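Local structure of esterase (Uncultured bacterium, 5EGN) at residues D14-G19 with Q38-A43; D52-G57 with M69-D74; S118-G123 with Q223-N228. The protein probably hydrolyses carboxylic esters and degrades N-acyl homoserine lactones, the signals of bacterial quorum sensing. The protein carries 2 engineered substitutions. One frame throughout, in Å; residues are numbered along the deposited sequence.

Contact 1. Residues D14-G19 with Q38-A43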
ATOM      1  N   ASP A  14      -2.562   9.504   5.976  1.00 24.27           N
ATOM      2  CA  ASP A  14      -1.800  10.092   4.883  1.00 24.04           C
ATOM      3  C   ASP A  14      -2.690  11.027   4.077  1.00 23.47           C
ATOM      4  O   ASP A  14      -3.890  10.786   3.929  1.00 22.87           O
ATOM      5  CB  ASP A  14      -1.195   9.014   3.983  1.00 23.72           C
ATOM      6  CG  ASP A  14       0.045   8.377   4.585  1.00 23.84           C
ATOM      7  OD1 ASP A  14       0.824   9.090   5.254  1.00 24.03           O
ATOM      8  OD2 ASP A  14       0.240   7.161   4.385  1.00 24.14           O
ATOM      9  N   SER A  15      -2.096  12.100   3.565  1.00 23.39           N
ATOM     10  CA  SER A  15      -2.834  13.096   2.801  1.00 23.34           C
ATOM     11  C   SER A  15      -2.078  13.530   1.547  1.00 22.46           C
ATOM     12  O   SER A  15      -0.970  14.059   1.637  1.00 22.57           O
ATOM     13  CB  SER A  15      -3.136  14.315   3.677  1.00 24.41           C
ATOM     14  OG  SER A  15      -3.678  15.379   2.914  1.00 25.41           O
ATOM     15  N   TYR A  16      -2.680  13.305   0.382  1.00 23.06           N
ATOM     16  CA  TYR A  16      -2.071  13.722  -0.884  1.00 22.99           C
ATOM     17  C   TYR A  16      -3.046  14.534  -1.738  1.00 23.37           C
ATOM     18  O   TYR A  16      -4.252  14.321  -1.681  1.00 24.06           O
ATOM     19  CB  TYR A  16      -1.588  12.512  -1.692  1.00 23.04           C
ATOM     20  CG  TYR A  16      -0.606  11.595  -0.988  1.00 22.13           C
ATOM     21  CD1 TYR A  16       0.764  11.799  -1.089  1.00 21.85           C
ATOM     22  CD2 TYR A  16      -1.052  10.507  -0.250  1.00 22.28           C
ATOM     23  CE1 TYR A  16       1.661  10.956  -0.457  1.00 21.56           C
ATOM     24  CE2 TYR A  16      -0.163   9.659   0.384  1.00 21.81           C
ATOM     25  CZ  TYR A  16       1.191   9.887   0.277  1.00 21.08           C
ATOM     26  OH  TYR A  16       2.074   9.043   0.907  1.00 21.96           O
ATOM     27  N   GLY A  17      -2.521  15.461  -2.533  1.00 23.85           N
ATOM     28  CA  GLY A  17      -3.335  16.188  -3.494  1.00 25.13           C
ATOM     29  C   GLY A  17      -4.229  17.276  -2.925  1.00 27.34           C
ATOM     30  O   GLY A  17      -4.225  17.534  -1.722  1.00 27.12           O
ATOM     31  N   GLU A  18      -5.002  17.908  -3.806  1.00 28.56           N
ATOM     32  CA  GLU A  18      -5.855  19.039  -3.440  1.00 30.11           C
ATOM     33  C   GLU A  18      -7.206  19.006  -4.159  1.00 27.22           C
ATOM     34  O   GLU A  18      -7.321  18.459  -5.257  1.00 26.28           O
ATOM     35  CB  GLU A  18      -5.145  20.359  -3.748  1.00 35.49           C
ATOM     36  CG  GLU A  18      -3.940  20.651  -2.870  1.00 46.15           C
ATOM     37  CD  GLU A  18      -3.246  21.939  -3.256  1.00 54.33           C
ATOM     38  OE1 GLU A  18      -2.865  22.078  -4.436  1.00 56.34           O
ATOM     39  OE2 GLU A  18      -3.090  22.815  -2.380  1.00 49.39           O
ATOM     40  N   GLY A  19      -8.223  19.598  -3.536  1.00 26.98           N
ATOM     41  CA  GLY A  19      -9.551  19.657  -4.125  1.00 25.30           C
ATOM     42  C   GLY A  19     -10.642  19.156  -3.197  1.00 24.33           C
ATOM     43  O   GLY A  19     -10.587  19.370  -1.986  1.00 24.27           O
ATOM     44  N   GLN A  38      -6.200   3.153  -5.102  1.00 21.39           N
ATOM     45  CA  GLN A  38      -7.165   4.248  -5.130  1.00 21.30           C
ATOM     46  C   GLN A  38      -6.508   5.571  -4.758  1.00 21.10           C
ATOM     47  O   GLN A  38      -6.774   6.604  -5.371  1.00 21.00           O
ATOM     48  CB  GLN A  38      -8.332   3.970  -4.180  1.00 21.25           C
ATOM     49  CG  GLN A  38      -9.321   2.929  -4.677  1.00 22.46           C
ATOM     50  CD  GLN A  38      -8.788   1.515  -4.575  1.00 21.70           C
ATOM     51  OE1 GLN A  38      -8.241   1.118  -3.547  1.00 20.62           O
ATOM     52  NE2 GLN A  38      -8.948   0.745  -5.646  1.00 22.89           N
ATOM     53  N   THR A  39      -5.640   5.510  -3.753  1.00 21.16           N
ATOM     54  CA  THR A  39      -5.059   6.690  -3.120  1.00 21.10           C
ATOM     55  C   THR A  39      -4.460   7.706  -4.091  1.00 21.21           C
ATOM     56  O   THR A  39      -4.770   8.893  -4.025  1.00 21.70           O
ATOM     57  CB  THR A  39      -3.963   6.280  -2.119  1.00 20.26           C
ATOM     58  OG1 THR A  39      -4.536   5.459  -1.096  1.00 20.49           O
ATOM     59  CG2 THR A  39      -3.330   7.507  -1.482  1.00 20.93           C
ATOM     60  N   PHE A  40      -3.613   7.235  -4.997  1.00 20.83           N
ATOM     61  CA  PHE A  40      -2.833   8.136  -5.840  1.00 21.35           C
ATOM     62  C   PHE A  40      -3.513   8.555  -7.153  1.00 21.80           C
ATOM     63  O   PHE A  40      -3.353   9.701  -7.575  1.00 22.56           O
ATOM     64  CB  PHE A  40      -1.466   7.506  -6.119  1.00 20.84           C
ATOM     65  CG  PHE A  40      -0.686   7.204  -4.871  1.00 21.04           C
ATOM     66  CD1 PHE A  40       0.043   8.197  -4.239  1.00 21.56           C
ATOM     67  CD2 PHE A  40      -0.704   5.935  -4.315  1.00 20.59           C
ATOM     68  CE1 PHE A  40       0.751   7.927  -3.083  1.00 21.20           C
ATOM     69  CE2 PHE A  40       0.002   5.660  -3.159  1.00 20.98           C
ATOM     70  CZ  PHE A  40       0.730   6.658  -2.542  1.00 21.00           C
ATOM     71  N   PRO A  41      -4.253   7.644  -7.816  1.00 21.73           N
ATOM     72  CA  PRO A  41      -5.027   8.147  -8.957  1.00 22.11           C
ATOM     73  C   PRO A  41      -6.044   9.215  -8.555  1.00 22.14           C
ATOM     74  O   PRO A  41      -6.234  10.185  -9.289  1.00 22.20           O
ATOM     75  CB  PRO A  41      -5.729   6.892  -9.479  1.00 22.49           C
ATOM     76  CG  PRO A  41      -4.801   5.792  -9.129  1.00 22.03           C
ATOM     77  CD  PRO A  41      -4.227   6.168  -7.791  1.00 21.14           C
ATOM     78  N   PHE A  42      -6.678   9.045  -7.400  1.00 22.76           N
ATOM     79  CA  PHE A  42      -7.639  10.029  -6.915  1.00 23.31           C
ATOM     80  C   PHE A  42      -6.944  11.238  -6.299  1.00 22.40           C
ATOM     81  O   PHE A  42      -7.570  12.270  -6.069  1.00 23.00           O
ATOM     82  CB  PHE A  42      -8.595   9.394  -5.904  1.00 23.27           C
ATOM     83  CG  PHE A  42      -9.661   8.548  -6.535  1.00 24.27           C
ATOM     84  CD1 PHE A  42     -10.804   9.132  -7.055  1.00 26.34           C
ATOM     85  CD2 PHE A  42      -9.519   7.174  -6.619  1.00 24.68           C
ATOM     86  CE1 PHE A  42     -11.788   8.359  -7.642  1.00 29.03           C
ATOM     87  CE2 PHE A  42     -10.498   6.397  -7.205  1.00 26.48           C
ATOM     88  CZ  PHE A  42     -11.632   6.990  -7.719  1.00 29.43           C
ATOM     89  N   ALA A  43      -5.647  11.112  -6.039  1.00 22.65           N
ATOM     90  CA  ALA A  43      -4.862  12.233  -5.535  1.00 22.56           C
ATOM     91  C   ALA A  43      -4.568  13.229  -6.651  1.00 22.20           C
ATOM     92  O   ALA A  43      -4.129  14.350  -6.397  1.00 22.56           O
ATOM     93  CB  ALA A  43      -3.569  11.742  -4.911  1.00 23.13           C
TER
HETATM   94  O   HOH W   1      -5.331  16.632  -6.361  1.00 24.11           O
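Tyr16, Thr39, Phe40 and Ala43 form a small, mostly buried apolar contact between the end of strand 9-16 and the residues that follow helix 36-39. Tyr16 has the largest share of it. Its side chain leaves the strand toward residues 38-43, with CG anti to the carbonyl carbon (chi1 -57°). Phe40 meets this ring edge-to-face: Phe40 CE1 stands over the centre of the Tyr16 face, 3.9 Å from Tyr16 CZ. The ring planes are inclined at 52°, and the centroids are 5.1 Å apart. Thr39 adds its methyl, with CG2 4.0 Å from Tyr16 CD2. The same CG2 also lies over a face of the Phe40 ring. The hydroxyl Thr39 OG1 is bonded back to Trp35 O. Nearer the backbone, Tyr16 CB packs on Ala43 CB at 3.9 Å.

Beyond the strand the contact turns polar. Gly17 CA makes a CA-H...O contact of 3.5 Å with Ala43 O. Water 1 accepts from Glu18 N at 2.9 Å and also reaches Ala43 O, so it bridges the two segments. The second subunit covers part of this region: its Ser173 bonds to Gly17 N, and its His168 meets the Phe40 ring. Strand 9-16 runs antiparallel to strand 47-51, as the second strand of an alpha/beta hydrolase sheet does.

Contact 2. Residues D52-G57 with M69-D74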
ATOM      1  N   ASP A  52      -5.480   5.081   9.166  1.00 24.03           N
ATOM      2  CA  ASP A  52      -5.333   3.901  10.007  1.00 24.47           C
ATOM      3  C   ASP A  52      -6.208   4.039  11.250  1.00 24.78           C
ATOM      4  O   ASP A  52      -5.998   4.939  12.064  1.00 26.51           O
ATOM      5  CB  ASP A  52      -3.872   3.708  10.414  1.00 25.24           C
ATOM      6  CG  ASP A  52      -3.041   3.062   9.328  1.00 24.80           C
ATOM      7  OD1 ASP A  52      -3.467   3.079   8.153  1.00 24.05           O
ATOM      8  OD2 ASP A  52      -1.958   2.534   9.655  1.00 25.18           O
ATOM      9  N   HIS A  53      -7.193   3.157  11.390  1.00 25.54           N
ATOM     10  CA  HIS A  53      -8.038   3.145  12.579  1.00 26.56           C
ATOM     11  C   HIS A  53      -7.193   2.863  13.812  1.00 27.86           C
ATOM     12  O   HIS A  53      -6.097   2.312  13.704  1.00 31.95           O
ATOM     13  CB  HIS A  53      -9.142   2.093  12.454  1.00 26.50           C
ATOM     14  CG  HIS A  53      -9.955   2.210  11.203  1.00 25.29           C
ATOM     15  ND1 HIS A  53     -10.170   3.410  10.561  1.00 24.62           N
ATOM     16  CD2 HIS A  53     -10.604   1.272  10.473  1.00 24.20           C
ATOM     17  CE1 HIS A  53     -10.918   3.207   9.491  1.00 24.17           C
ATOM     18  NE2 HIS A  53     -11.194   1.918   9.415  1.00 23.94           N
ATOM     19  N   ARG A  54      -7.697   3.239  14.983  1.00 27.74           N
ATOM     20  CA  ARG A  54      -7.010   2.912  16.223  1.00 28.94           C
ATOM     21  C   ARG A  54      -6.984   1.399  16.393  1.00 29.00           C
ATOM     22  O   ARG A  54      -7.962   0.715  16.091  1.00 28.34           O
ATOM     23  CB  ARG A  54      -7.683   3.585  17.423  1.00 29.73           C
ATOM     24  CG  ARG A  54      -9.144   3.224  17.622  1.00 29.77           C
ATOM     25  CD  ARG A  54      -9.658   3.752  18.950  1.00 30.60           C
ATOM     26  NE  ARG A  54      -9.479   5.197  19.063  1.00 30.73           N
ATOM     27  CZ  ARG A  54      -9.738   5.900  20.161  1.00 30.79           C
ATOM     28  NH1 ARG A  54     -10.190   5.293  21.250  1.00 31.46           N
ATOM     29  NH2 ARG A  54      -9.545   7.212  20.171  1.00 32.14           N
ATOM     30  N   GLY A  55      -5.855   0.877  16.855  1.00 29.06           N
ATOM     31  CA  GLY A  55      -5.691  -0.557  16.991  1.00 29.01           C
ATOM     32  C   GLY A  55      -5.227  -1.212  15.704  1.00 28.60           C
ATOM     33  O   GLY A  55      -5.062  -2.429  15.643  1.00 28.25           O
ATOM     34  N   HIS A  56      -5.014  -0.400  14.673  1.00 27.81           N
ATOM     35  CA  HIS A  56      -4.605  -0.910  13.370  1.00 27.11           C
ATOM     36  C   HIS A  56      -3.359  -0.212  12.844  1.00 26.85           C
ATOM     37  O   HIS A  56      -3.179   0.990  13.034  1.00 26.49           O
ATOM     38  CB  HIS A  56      -5.737  -0.755  12.352  1.00 27.18           C
ATOM     39  CG  HIS A  56      -6.970  -1.530  12.694  1.00 27.42           C
ATOM     40  ND1 HIS A  56      -7.881  -1.101  13.635  1.00 27.79           N
ATOM     41  CD2 HIS A  56      -7.444  -2.706  12.219  1.00 27.58           C
ATOM     42  CE1 HIS A  56      -8.864  -1.979  13.726  1.00 28.35           C
ATOM     43  NE2 HIS A  56      -8.623  -2.962  12.877  1.00 27.71           N
ATOM     44  N   GLY A  57      -2.506  -0.988  12.180  1.00 26.53           N
ATOM     45  CA  GLY A  57      -1.360  -0.465  11.458  1.00 25.53           C
ATOM     46  C   GLY A  57      -0.420   0.432  12.238  1.00 26.16           C
ATOM     47  O   GLY A  57       0.256  -0.010  13.167  1.00 26.05           O
ATOM     48  N   MET A  69     -18.278   4.951  17.349  1.00 31.53           N
ATOM     49  CA  MET A  69     -18.352   6.378  17.635  1.00 31.75           C
ATOM     50  C   MET A  69     -16.962   6.959  17.891  1.00 31.29           C
ATOM     51  O   MET A  69     -16.633   8.048  17.418  1.00 30.80           O
ATOM     52  CB  MET A  69     -19.260   6.643  18.838  1.00 31.88           C
ATOM     53  CG  MET A  69     -20.660   6.062  18.715  1.00 32.92           C
ATOM     54  SD  MET A  69     -20.759   4.345  19.264  1.00 35.10           S
ATOM     55  CE  MET A  69     -22.487   3.992  18.963  1.00 35.90           C
ATOM     56  N   GLU A  70     -16.148   6.222  18.640  1.00 30.99           N
ATOM     57  CA  GLU A  70     -14.786   6.652  18.945  1.00 31.42           C
ATOM     58  C   GLU A  70     -13.912   6.677  17.687  1.00 30.68           C
ATOM     59  O   GLU A  70     -13.100   7.592  17.501  1.00 30.65           O
ATOM     60  CB  GLU A  70     -14.175   5.746  20.017  1.00 31.76           C
ATOM     61  CG  GLU A  70     -14.678   6.063  21.426  1.00 32.73           C
ATOM     62  CD  GLU A  70     -14.380   4.961  22.423  1.00 33.26           C
ATOM     63  OE1 GLU A  70     -14.796   3.809  22.176  1.00 34.13           O
ATOM     64  OE2 GLU A  70     -13.743   5.249  23.460  1.00 33.15           O
ATOM     65  N   HIS A  71     -14.081   5.671  16.832  1.00 30.72           N
ATOM     66  CA  HIS A  71     -13.432   5.646  15.523  1.00 30.01           C
ATOM     67  C   HIS A  71     -13.804   6.888  14.717  1.00 29.76           C
ATOM     68  O   HIS A  71     -12.942   7.558  14.124  1.00 29.31           O
ATOM     69  CB  HIS A  71     -13.827   4.388  14.746  1.00 29.60           C
ATOM     70  CG  HIS A  71     -13.068   3.160  15.142  1.00 29.35           C
ATOM     71  ND1 HIS A  71     -11.703   3.048  14.992  1.00 29.21           N
ATOM     72  CD2 HIS A  71     -13.486   1.980  15.659  1.00 30.45           C
ATOM     73  CE1 HIS A  71     -11.312   1.857  15.409  1.00 29.33           C
ATOM     74  NE2 HIS A  71     -12.375   1.191  15.820  1.00 30.29           N
ATOM     75  N   ALA A  72     -15.101   7.182  14.703  1.00 30.22           N
ATOM     76  CA  ALA A  72     -15.624   8.349  14.008  1.00 30.07           C
ATOM     77  C   ALA A  72     -14.993   9.629  14.543  1.00 30.75           C
ATOM     78  O   ALA A  72     -14.684  10.542  13.779  1.00 30.04           O
ATOM     79  CB  ALA A  72     -17.137   8.407  14.132  1.00 29.98           C
ATOM     80  N   ASP A  73     -14.794   9.688  15.857  1.00 31.78           N
ATOM     81  CA  ASP A  73     -14.163  10.854  16.468  1.00 33.44           C
ATOM     82  C   ASP A  73     -12.698  10.956  16.047  1.00 32.37           C
ATOM     83  O   ASP A  73     -12.183  12.057  15.861  1.00 32.51           O
ATOM     84  CB  ASP A  73     -14.283  10.806  17.992  1.00 37.19           C
ATOM     85  CG  ASP A  73     -13.911  12.129  18.650  1.00 47.21           C
ATOM     86  OD1 ASP A  73     -13.756  13.136  17.928  1.00 41.96           O
ATOM     87  OD2 ASP A  73     -13.784  12.165  19.895  1.00 50.35           O
ATOM     88  N   ASP A  74     -12.030   9.813  15.896  1.00 31.83           N
ATOM     89  CA  ASP A  74     -10.668   9.808  15.358  1.00 30.66           C
ATOM     90  C   ASP A  74     -10.648  10.430  13.958  1.00 30.02           C
ATOM     91  O   ASP A  74      -9.804  11.290  13.649  1.00 29.55           O
ATOM     92  CB  ASP A  74     -10.099   8.385  15.320  1.00 30.41           C
ATOM     93  CG  ASP A  74      -9.901   7.794  16.706  1.00 30.51           C
ATOM     94  OD1 ASP A  74      -9.790   8.571  17.676  1.00 31.73           O
ATOM     95  OD2 ASP A  74      -9.843   6.551  16.821  1.00 29.60           O
TER
HETATM   96  O   HOH W   2     -10.079   4.984  14.802  1.00 28.81           O
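Arg54 and Asp74 join the Asp-His-Arg-Gly-His-Gly loop after strand 47-51 to helix 68-81. This loop has the Asp-x-Arg-Gly-x-Gly sequence common in alpha/beta hydrolases. Residues 53-56 form a type II turn, with Gly55 at its third position.

The salt bridge is side-on and two-pronged. Arg54 NE binds Asp74 OD2 at 2.6 Å, and Arg54 NH2 binds Asp74 OD1 at 2.9 Å. Each oxygen uses its syn lone pair. The carboxylate is not coplanar with the guanidinium; their planes are 28° apart. Two bonds to one carboxylate limit the rotation of both groups. Arg54 reaches Asp74 by a chain that starts with CG between the backbone N and the carbonyl carbon (chi1 58°) and bends again at chi3. Glu70 CB lies over one guanidinium face, toward its rim. Glu70 OE2 is 4.2 Å from Arg54 NH1, close enough for charge attraction alone. Glu70 OE1 bonds instead to Ser67 OG, and Arg54 NH1 to Gly65 O.

His71 packs beside the turn. Its CE1 is 3.4 Å from Arg54 CG and 3.7 Å from His53 CB. Water 2 lies among Arg54 N, His71 ND1 and Asp74 OD2, donating to the last. His56 ND1 bonds to Arg54 O from above the carbonyl plane.

Around the contact, Arg54 and Asp74 both touch Ile11 of strand 9-16. His53 and His71 both rest on Ile98 of helix 94-105, and His53 NE2 bonds to His26 O.

Contact 3. Residues S118-G123 with Q223-N228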
ATOM      1  N   SER A 118     -20.420  -3.566   3.651  1.00 25.93           N
ATOM      2  CA  SER A 118     -20.634  -3.331   5.073  1.00 26.01           C
ATOM      3  C   SER A 118     -22.041  -3.731   5.500  1.00 26.02           C
ATOM      4  O   SER A 118     -22.804  -4.298   4.718  1.00 25.53           O
ATOM      5  CB  SER A 118     -20.380  -1.864   5.416  1.00 25.54           C
ATOM      6  OG  SER A 118     -20.309  -1.676   6.818  1.00 26.98           O
ATOM      7  N   GLY A 119     -22.375  -3.429   6.752  1.00 26.60           N
ATOM      8  CA  GLY A 119     -23.668  -3.774   7.311  1.00 26.68           C
ATOM      9  C   GLY A 119     -23.809  -3.261   8.731  1.00 27.69           C
ATOM     10  O   GLY A 119     -22.931  -2.558   9.234  1.00 27.84           O
ATOM     11  N   THR A 120     -24.916  -3.607   9.379  1.00 28.11           N
ATOM     12  CA  THR A 120     -25.127  -3.233  10.773  1.00 29.92           C
ATOM     13  C   THR A 120     -25.779  -4.388  11.526  1.00 31.35           C
ATOM     14  O   THR A 120     -26.471  -5.213  10.930  1.00 31.64           O
ATOM     15  CB  THR A 120     -25.990  -1.960  10.899  1.00 30.15           C
ATOM     16  OG1 THR A 120     -25.996  -1.515  12.261  1.00 29.66           O
ATOM     17  CG2 THR A 120     -27.415  -2.223  10.449  1.00 30.93           C
ATOM     18  N   GLY A 121     -25.552  -4.444  12.835  1.00 32.00           N
ATOM     19  CA  GLY A 121     -25.977  -5.582  13.629  1.00 35.36           C
ATOM     20  C   GLY A 121     -25.323  -6.839  13.090  1.00 36.96           C
ATOM     21  O   GLY A 121     -25.966  -7.878  12.940  1.00 38.43           O
ATOM     22  N   LEU A 122     -24.032  -6.729  12.789  1.00 35.72           N
ATOM     23  CA  LEU A 122     -23.295  -7.792  12.117  1.00 37.20           C
ATOM     24  C   LEU A 122     -23.213  -9.051  12.968  1.00 39.12           C
ATOM     25  O   LEU A 122     -23.340 -10.164  12.459  1.00 40.54           O
ATOM     26  CB  LEU A 122     -21.886  -7.315  11.762  1.00 38.69           C
ATOM     27  CG  LEU A 122     -21.233  -7.954  10.536  1.00 39.63           C
ATOM     28  CD1 LEU A 122     -21.884  -7.434   9.263  1.00 35.04           C
ATOM     29  CD2 LEU A 122     -19.736  -7.694  10.526  1.00 35.86           C
ATOM     30  N   GLY A 123     -23.003  -8.864  14.266  1.00 38.35           N
ATOM     31  CA  GLY A 123     -22.821  -9.971  15.186  1.00 39.62           C
ATOM     32  C   GLY A 123     -23.979 -10.949  15.241  1.00 42.71           C
ATOM     33  O   GLY A 123     -23.765 -12.159  15.316  1.00 43.81           O
ATOM     34  N   GLN A 223     -27.919  -4.858   1.407  1.00 25.39           N
ATOM     35  CA  GLN A 223     -29.264  -4.509   0.971  1.00 24.85           C
ATOM     36  C   GLN A 223     -30.026  -3.821   2.088  1.00 25.54           C
ATOM     37  O   GLN A 223     -30.778  -2.884   1.843  1.00 26.55           O
ATOM     38  CB  GLN A 223     -30.022  -5.747   0.497  1.00 24.93           C
ATOM     39  CG  GLN A 223     -29.659  -6.175  -0.913  1.00 25.27           C
ATOM     40  CD  GLN A 223     -30.285  -7.491  -1.307  1.00 24.76           C
ATOM     41  OE1 GLN A 223     -30.772  -8.238  -0.460  1.00 25.01           O
ATOM     42  NE2 GLN A 223     -30.279  -7.783  -2.603  1.00 24.38           N
ATOM     43  N   LEU A 224     -29.824  -4.287   3.315  1.00 25.70           N
ATOM     44  CA  LEU A 224     -30.448  -3.663   4.475  1.00 25.97           C
ATOM     45  C   LEU A 224     -30.014  -2.204   4.589  1.00 26.34           C
ATOM     46  O   LEU A 224     -30.798  -1.338   4.980  1.00 26.22           O
ATOM     47  CB  LEU A 224     -30.097  -4.433   5.750  1.00 25.55           C
ATOM     48  CG  LEU A 224     -30.698  -3.938   7.065  1.00 26.13           C
ATOM     49  CD1 LEU A 224     -31.140  -5.114   7.911  1.00 27.02           C
ATOM     50  CD2 LEU A 224     -29.695  -3.096   7.828  1.00 26.37           C
ATOM     51  N   LEU A 225     -28.761  -1.941   4.235  1.00 25.68           N
ATOM     52  CA  LEU A 225     -28.220  -0.587   4.245  1.00 26.34           C
ATOM     53  C   LEU A 225     -28.833   0.262   3.140  1.00 25.92           C
ATOM     54  O   LEU A 225     -29.328   1.360   3.389  1.00 26.28           O
ATOM     55  CB  LEU A 225     -26.698  -0.616   4.093  1.00 26.07           C
ATOM     56  CG  LEU A 225     -25.846  -0.597   5.363  1.00 26.04           C
ATOM     57  CD1 LEU A 225     -26.358  -1.591   6.391  1.00 26.50           C
ATOM     58  CD2 LEU A 225     -24.390  -0.880   5.022  1.00 25.62           C
ATOM     59  N   ALA A 226     -28.803  -0.257   1.918  1.00 26.43           N
ATOM     60  CA  ALA A 226     -29.249   0.495   0.752  1.00 26.62           C
ATOM     61  C   ALA A 226     -30.749   0.779   0.771  1.00 26.98           C
ATOM     62  O   ALA A 226     -31.193   1.834   0.322  1.00 28.22           O
ATOM     63  CB  ALA A 226     -28.877  -0.250  -0.518  1.00 26.90           C
ATOM     64  N   ASP A 227     -31.527  -0.160   1.299  1.00 26.38           N
ATOM     65  CA  ASP A 227     -32.981  -0.053   1.268  1.00 26.66           C
ATOM     66  C   ASP A 227     -33.531   0.942   2.288  1.00 26.91           C
ATOM     67  O   ASP A 227     -34.597   1.519   2.081  1.00 28.09           O
ATOM     68  CB  ASP A 227     -33.621  -1.426   1.495  1.00 26.88           C
ATOM     69  CG  ASP A 227     -33.366  -2.388   0.348  1.00 26.32           C
ATOM     70  OD1 ASP A 227     -33.117  -1.921  -0.783  1.00 26.57           O
ATOM     71  OD2 ASP A 227     -33.427  -3.613   0.579  1.00 25.29           O
ATOM     72  N   ASN A 228     -32.809   1.145   3.387  1.00 27.18           N
ATOM     73  CA  ASN A 228     -33.313   1.987   4.468  1.00 27.41           C
ATOM     74  C   ASN A 228     -32.697   3.384   4.501  1.00 28.91           C
ATOM     75  O   ASN A 228     -33.183   4.265   5.210  1.00 30.28           O
ATOM     76  CB  ASN A 228     -33.102   1.291   5.810  1.00 27.84           C
ATOM     77  CG  ASN A 228     -33.972   0.058   5.964  1.00 26.72           C
ATOM     78  OD1 ASN A 228     -35.124   0.148   6.384  1.00 26.72           O
ATOM     79  ND2 ASN A 228     -33.426  -1.100   5.614  1.00 26.95           N
TER
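Ser118, just past strand 110-116 of the alpha/beta hydrolase sheet, begins a contact with helix 219-228. That helix lies in the beta-alpha-beta crossover from strand 206-211 to strand 233-237. Ser118 CB is 4.1 Å from Leu225 CD2. Its hydroxyl OG bonds to Ser93 O, in a sequence that fits the nucleophile elbow. Ser118 N bonds to Asn222 OD1, on the same helix as Leu225. Gly119 follows, nearly fully extended. Leu225 lays both methyls against one side of it: CD1 lies 3.6 Å from Gly119 CA, and CD2 lies 3.7 Å from Gly119 N. An alanine in place of Leu225 would probably leave a gap beside the Ser118-Gly119 backbone, where the two methyls now pack. Thr120 comes next. Its OG1 is anti to the backbone N (chi1 -171°) and bonds to Ile195 N. Its methyl CG2 meets Leu224 CD2 at 3.6 Å, the two side chains crossing at about a right angle. At Gly121 the chain takes a positive phi and turns away into helix 122-125. Within the helix segment, Asn228 ND2 donates to Leu224 O at 2.7 Å, nearly straight at 169°, in the carbonyl plane and on a lone pair.

In the fold
All three contacts are largely buried, and none touches another. Contact 1 lies farthest out, its centre about 18 Å from the centre of the chain, and it is the one described here with partners in the second subunit. Contact 2 is nearest the centre, at about 11 Å. Contacts 1 and 3 lie on opposite sides of that centre. Strand 9-16 links the first two: it supplies a segment of contact 1 and side chains that touch Arg54 and Asp74 of contact 2. Helix 94-105 links contacts 2 and 3, touching both. Their chemistry differs. Contact 1 is aromatic and water-bridged, contact 2 rests on paired charges, and contact 3 joins its segments by methyl packing.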